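Local coordinates for periplasmic binding protein (Veillonella parvula, PDB 4LJS) that probably binds a ligand in the periplasm and hands it to a membrane transporter, as periplasmic binding proteins of its family do, at residues 240-253 with 275-289. Numbering follows the deposited sequence.
Sequences VVEQNPDVIFLIVS and GVNALRNKRVHFLPL
With CG of Asn244 anti to its own N (chi1 -161°), the amide reaches the first turn of helix 277-280, where OD1 accepts the N-H of Asn277 (N to OD1 3.0 Å) in a nearly straight bond (169°). Val276, the N-cap residue, sets CG1 against Pro245 CD at 3.7 Å and rests CG2 by Val241 CA. Arg283, bent at chi3 (58°), folds back so that Asp246 O lies 3.4 Å above the guanidinium plane, offset toward its rim; Val247 CB also lies over a guanidinium face, while NH2 is held by Gly309 O. Cut back to an alanine, this residue would probably leave Gly309 O without its donor and strip the flat group from Asp246 O and Val247 CB. Past Arg283 the strands run parallel, with six backbone bonds from Ile248 N to Arg283 O through to Leu289 N to Val252 O. On one face Leu250 CD1 meets Val284 CG1 at 3.7 Å and Val252 CG2 approaches the Phe286 ring obliquely, its CD1 3.5 Å away; helix 260-268 packs here. On the other, Val247 CG2 touches the His285 ring edge, and Leu287 CD2 touches both Phe249 CB and Ile251 CG1, beside helix 299-310. Strands 247-252 and 284-288, linked through helices 260-268 and 277-280, illustrate the beta-alpha-beta crossover of periplasmic binding protein lobes.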
loop_
_atom_site.group_PDB
_atom_site.type_symbol
_atom_site.label_atom_id
_atom_site.label_comp_id
_atom_site.label_asym_id
_atom_site.label_seq_id
_atom_site.Cartn_x
_atom_site.Cartn_y
_atom_site.Cartn_z
ATOM N N VAL A 240 -21.063 15.597 -6.545
ATOM C CA VAL A 240 -20.487 14.775 -7.599
ATOM C C VAL A 240 -21.051 15.181 -8.960
ATOM O O VAL A 240 -20.313 15.269 -9.939
ATOM C CB VAL A 240 -20.710 13.271 -7.337
ATOM C CG1 VAL A 240 -20.198 12.448 -8.501
ATOM C CG2 VAL A 240 -20.015 12.854 -6.047
ATOM N N VAL A 241 -22.351 15.452 -9.011
ATOM C CA VAL A 241 -22.987 15.936 -10.236
ATOM C C VAL A 241 -22.384 17.262 -10.694
ATOM O O VAL A 241 -22.099 17.452 -11.878
ATOM C CB VAL A 241 -24.510 16.105 -10.063
ATOM C CG1 VAL A 241 -25.108 16.835 -11.261
ATOM C CG2 VAL A 241 -25.175 14.754 -9.871
ATOM N N GLU A 242 -22.182 18.175 -9.750
ATOM C CA GLU A 242 -21.590 19.471 -10.064
ATOM C C GLU A 242 -20.149 19.331 -10.557
ATOM O O GLU A 242 -19.782 19.898 -11.585
ATOM C CB GLU A 242 -21.643 20.392 -8.845
ATOM C CG GLU A 242 -20.989 21.749 -9.059
ATOM C CD GLU A 242 -21.027 22.622 -7.813
ATOM O OE1 GLU A 242 -19.968 23.173 -7.440
ATOM O OE2 GLU A 242 -22.113 22.762 -7.208
ATOM N N GLN A 243 -19.340 18.571 -9.823
ATOM C CA GLN A 243 -17.930 18.407 -10.163
ATOM C C GLN A 243 -17.752 17.651 -11.478
ATOM O O GLN A 243 -16.863 17.971 -12.270
ATOM C CB GLN A 243 -17.172 17.719 -9.026
ATOM C CG GLN A 243 -17.001 18.589 -7.790
ATOM C CD GLN A 243 -16.078 19.765 -8.039
ATOM O OE1 GLN A 243 -14.994 19.607 -8.605
ATOM N NE2 GLN A 243 -16.505 20.954 -7.623
ATOM N N ASN A 244 -18.603 16.653 -11.699
ATOM C CA ASN A 244 -18.697 15.964 -12.987
ATOM C C ASN A 244 -17.385 15.319 -13.464
ATOM O O ASN A 244 -16.812 15.736 -14.469
ATOM C CB ASN A 244 -19.244 16.929 -14.049
ATOM C CG ASN A 244 -19.806 16.216 -15.261
ATOM O OD1 ASN A 244 -20.236 15.066 -15.178
ATOM N ND2 ASN A 244 -19.809 16.901 -16.398
ATOM N N PRO A 245 -16.913 14.287 -12.750
ATOM C CA PRO A 245 -15.661 13.637 -13.153
ATOM C C PRO A 245 -15.787 12.876 -14.469
ATOM O O PRO A 245 -16.841 12.313 -14.759
ATOM C CB PRO A 245 -15.401 12.650 -12.014
ATOM C CG PRO A 245 -16.756 12.371 -11.439
ATOM C CD PRO A 245 -17.510 13.657 -11.558
ATOM N N ASP A 246 -14.707 12.874 -15.247
ATOM C CA ASP A 246 -14.581 12.035 -16.434
ATOM C C ASP A 246 -14.450 10.557 -16.091
ATOM O O ASP A 246 -14.819 9.697 -16.893
ATOM C CB ASP A 246 -13.337 12.436 -17.220
ATOM C CG ASP A 246 -13.374 13.870 -17.664
ATOM O OD1 ASP A 246 -14.422 14.297 -18.196
ATOM O OD2 ASP A 246 -12.358 14.569 -17.473
ATOM N N VAL A 247 -13.889 10.274 -14.916
ATOM C CA VAL A 247 -13.633 8.905 -14.474
ATOM C C VAL A 247 -13.740 8.805 -12.947
ATOM O O VAL A 247 -13.215 9.651 -12.217
ATOM C CB VAL A 247 -12.247 8.397 -14.965
ATOM C CG1 VAL A 247 -11.139 9.371 -14.577
ATOM C CG2 VAL A 247 -11.948 7.008 -14.425
ATOM N N ILE A 248 -14.453 7.789 -12.471
ATOM C CA ILE A 248 -14.584 7.553 -11.044
ATOM C C ILE A 248 -13.792 6.326 -10.633
ATOM O O ILE A 248 -13.895 5.269 -11.252
ATOM C CB ILE A 248 -16.045 7.323 -10.646
ATOM C CG1 ILE A 248 -16.868 8.587 -10.892
ATOM C CG2 ILE A 248 -16.140 6.893 -9.179
ATOM C CD1 ILE A 248 -18.347 8.406 -10.632
ATOM N N PHE A 249 -12.998 6.466 -9.584
ATOM C CA PHE A 249 -12.356 5.306 -8.987
ATOM C C PHE A 249 -13.074 4.918 -7.704
ATOM O O PHE A 249 -13.195 5.721 -6.774
ATOM C CB PHE A 249 -10.871 5.564 -8.766
ATOM C CG PHE A 249 -10.107 5.734 -10.045
ATOM C CD1 PHE A 249 -9.732 4.625 -10.795
ATOM C CD2 PHE A 249 -9.808 6.994 -10.529
ATOM C CE1 PHE A 249 -9.049 4.768 -11.979
ATOM C CE2 PHE A 249 -9.115 7.146 -11.715
ATOM C CZ PHE A 249 -8.736 6.031 -12.444
ATOM N N LEU A 250 -13.585 3.693 -7.686
ATOM C CA LEU A 250 -14.246 3.142 -6.507
ATOM C C LEU A 250 -13.247 2.362 -5.663
ATOM O O LEU A 250 -12.839 1.253 -6.024
ATOM C CB LEU A 250 -15.400 2.225 -6.914
ATOM C CG LEU A 250 -16.599 2.866 -7.616
ATOM C CD1 LEU A 250 -17.696 1.830 -7.826
ATOM C CD2 LEU A 250 -17.124 4.055 -6.823
ATOM N N ILE A 251 -12.851 2.947 -4.542
ATOM C CA ILE A 251 -11.905 2.307 -3.638
ATOM C C ILE A 251 -12.599 1.258 -2.771
ATOM O O ILE A 251 -13.634 1.529 -2.163
ATOM C CB ILE A 251 -11.171 3.355 -2.783
ATOM C CG1 ILE A 251 -10.350 4.271 -3.698
ATOM C CG2 ILE A 251 -10.277 2.686 -1.748
ATOM C CD1 ILE A 251 -9.754 5.472 -3.007
ATOM N N VAL A 252 -12.038 0.051 -2.738
ATOM C CA VAL A 252 -12.651 -1.051 -1.999
ATOM C C VAL A 252 -11.676 -1.664 -1.013
ATOM O O VAL A 252 -10.564 -2.043 -1.390
ATOM C CB VAL A 252 -13.119 -2.180 -2.931
ATOM C CG1 VAL A 252 -14.017 -3.165 -2.161
ATOM C CG2 VAL A 252 -13.839 -1.612 -4.136
ATOM N N SER A 253 -12.101 -1.776 0.241
ATOM C CA SER A 253 -11.268 -2.367 1.278
ATOM C C SER A 253 -11.322 -3.888 1.230
ATOM O O SER A 253 -12.212 -4.466 0.605
ATOM C CB SER A 253 -11.714 -1.893 2.659
ATOM O OG SER A 253 -13.025 -2.339 2.938
ATOM N N GLY A 275 -26.406 11.416 -15.115
ATOM C CA GLY A 275 -25.939 12.472 -15.997
ATOM C C GLY A 275 -24.429 12.663 -16.006
ATOM O O GLY A 275 -23.878 13.246 -16.936
ATOM N N VAL A 276 -23.756 12.168 -14.973
ATOM C CA VAL A 276 -22.318 12.356 -14.840
ATOM C C VAL A 276 -21.544 11.659 -15.967
ATOM O O VAL A 276 -21.843 10.519 -16.324
ATOM C CB VAL A 276 -21.831 11.875 -13.455
ATOM C CG1 VAL A 276 -20.324 11.949 -13.351
ATOM C CG2 VAL A 276 -22.486 12.704 -12.353
ATOM N N ASN A 277 -20.558 12.359 -16.524
ATOM C CA ASN A 277 -19.770 11.853 -17.646
ATOM C C ASN A 277 -19.191 10.464 -17.433
ATOM O O ASN A 277 -19.269 9.614 -18.320
ATOM C CB ASN A 277 -18.638 12.824 -17.987
ATOM C CG ASN A 277 -19.136 14.097 -18.632
ATOM O OD1 ASN A 277 -20.264 14.160 -19.135
ATOM N ND2 ASN A 277 -18.294 15.123 -18.633
ATOM N N ALA A 278 -18.609 10.244 -16.257
ATOM C CA ALA A 278 -18.007 8.955 -15.921
ATOM C C ALA A 278 -19.015 7.813 -16.041
ATOM O O ALA A 278 -18.673 6.714 -16.487
ATOM C CB ALA A 278 -17.410 8.993 -14.518
ATOM N N LEU A 279 -20.257 8.080 -15.644
ATOM C CA LEU A 279 -21.333 7.100 -15.782
ATOM C C LEU A 279 -21.783 6.916 -17.235
ATOM O O LEU A 279 -21.912 5.788 -17.704
ATOM C CB LEU A 279 -22.528 7.466 -14.895
ATOM C CG LEU A 279 -22.458 6.951 -13.453
ATOM C CD1 LEU A 279 -23.834 6.937 -12.828
ATOM C CD2 LEU A 279 -21.870 5.565 -13.426
ATOM N N ARG A 280 -22.012 8.021 -17.939
ATOM C CA ARG A 280 -22.420 7.978 -19.343
ATOM C C ARG A 280 -21.442 7.178 -20.193
ATOM O O ARG A 280 -21.841 6.442 -21.093
ATOM C CB ARG A 280 -22.521 9.391 -19.919
ATOM C CG ARG A 280 -23.689 10.222 -19.418
ATOM C CD ARG A 280 -23.591 11.657 -19.921
ATOM N NE ARG A 280 -23.386 11.716 -21.366
ATOM C CZ ARG A 280 -22.231 12.019 -21.951
ATOM N NH1 ARG A 280 -21.166 12.304 -21.215
ATOM N NH2 ARG A 280 -22.141 12.045 -23.276
ATOM N N ASN A 281 -20.157 7.329 -19.889
ATOM C CA ASN A 281 -19.098 6.736 -20.691
ATOM C C ASN A 281 -18.488 5.498 -20.054
ATOM O O ASN A 281 -17.449 5.014 -20.499
ATOM C CB ASN A 281 -18.025 7.786 -20.990
ATOM C CG ASN A 281 -18.587 8.978 -21.735
ATOM O OD1 ASN A 281 -19.428 8.826 -22.618
ATOM N ND2 ASN A 281 -18.143 10.171 -21.370
ATOM N N LYS A 282 -19.145 4.998 -19.011
ATOM C CA LYS A 282 -18.766 3.746 -18.369
ATOM C C LYS A 282 -17.319 3.759 -17.893
ATOM O O LYS A 282 -16.582 2.795 -18.076
ATOM C CB LYS A 282 -19.033 2.562 -19.304
ATOM C CG LYS A 282 -20.492 2.470 -19.746
ATOM C CD LYS A 282 -20.672 1.536 -20.934
ATOM C CE LYS A 282 -20.835 0.090 -20.499
ATOM N NZ LYS A 282 -22.128 -0.141 -19.792
ATOM N N ARG A 283 -16.924 4.865 -17.275
ATOM C CA ARG A 283 -15.576 4.992 -16.741
ATOM C C ARG A 283 -15.616 5.008 -15.214
ATOM O O ARG A 283 -15.304 6.002 -14.562
ATOM C CB ARG A 283 -14.882 6.223 -17.335
ATOM C CG ARG A 283 -14.786 6.153 -18.865
ATOM C CD ARG A 283 -14.056 7.346 -19.465
ATOM N NE ARG A 283 -12.696 7.485 -18.942
ATOM C CZ ARG A 283 -11.931 8.551 -19.145
ATOM N NH1 ARG A 283 -12.392 9.567 -19.863
ATOM N NH2 ARG A 283 -10.709 8.608 -18.629
ATOM N N VAL A 284 -16.040 3.880 -14.657
ATOM C CA VAL A 284 -16.105 3.695 -13.220
ATOM C C VAL A 284 -15.376 2.398 -12.931
ATOM O O VAL A 284 -15.800 1.327 -13.372
ATOM C CB VAL A 284 -17.562 3.602 -12.734
ATOM C CG1 VAL A 284 -17.614 3.393 -11.224
ATOM C CG2 VAL A 284 -18.349 4.853 -13.149
ATOM N N HIS A 285 -14.263 2.490 -12.211
ATOM C CA HIS A 285 -13.410 1.326 -12.019
ATOM C C HIS A 285 -13.095 1.067 -10.554
ATOM O O HIS A 285 -12.982 2.002 -9.755
ATOM C CB HIS A 285 -12.103 1.506 -12.791
ATOM C CG HIS A 285 -12.288 2.093 -14.155
ATOM N ND1 HIS A 285 -12.639 1.334 -15.251
ATOM C CD2 HIS A 285 -12.174 3.368 -14.601
ATOM C CE1 HIS A 285 -12.732 2.115 -16.311
ATOM N NE2 HIS A 285 -12.456 3.354 -15.944
ATOM N N PHE A 286 -12.942 -0.212 -10.220
ATOM C CA PHE A 286 -12.539 -0.622 -8.883
ATOM C C PHE A 286 -11.068 -0.304 -8.644
ATOM O O PHE A 286 -10.236 -0.471 -9.533
ATOM C CB PHE A 286 -12.767 -2.126 -8.703
ATOM C CG PHE A 286 -14.200 -2.498 -8.444
ATOM C CD1 PHE A 286 -14.921 -1.874 -7.436
ATOM C CD2 PHE A 286 -14.826 -3.474 -9.209
ATOM C CE1 PHE A 286 -16.242 -2.224 -7.184
ATOM C CE2 PHE A 286 -16.147 -3.828 -8.966
ATOM C CZ PHE A 286 -16.858 -3.199 -7.953
ATOM N N LEU A 287 -10.755 0.155 -7.437
ATOM C CA LEU A 287 -9.379 0.426 -7.045
ATOM C C LEU A 287 -9.163 -0.127 -5.635
ATOM O O LEU A 287 -9.721 0.390 -4.665
ATOM C CB LEU A 287 -9.098 1.933 -7.101
ATOM C CG LEU A 287 -7.709 2.466 -6.723
ATOM C CD1 LEU A 287 -6.605 1.827 -7.556
ATOM C CD2 LEU A 287 -7.669 3.991 -6.862
ATOM N N PRO A 288 -8.375 -1.206 -5.517
ATOM C CA PRO A 288 -8.195 -1.833 -4.202
ATOM C C PRO A 288 -7.489 -0.911 -3.210
ATOM O O PRO A 288 -6.466 -0.301 -3.536
ATOM C CB PRO A 288 -7.345 -3.079 -4.505
ATOM C CG PRO A 288 -6.744 -2.834 -5.856
ATOM C CD PRO A 288 -7.706 -1.953 -6.595
ATOM N N LEU A 289 -8.069 -0.804 -2.015
ATOM C CA LEU A 289 -7.505 -0.025 -0.924
ATOM C C LEU A 289 -6.071 -0.455 -0.629
ATOM O O LEU A 289 -5.198 0.383 -0.381
ATOM C CB LEU A 289 -8.374 -0.171 0.334
ATOM C CG LEU A 289 -8.044 0.711 1.542
ATOM C CD1 LEU A 289 -8.065 2.189 1.163
ATOM C CD2 LEU A 289 -9.018 0.446 2.687
HETATM O O HOH W 1 -16.145 10.792 -19.079
#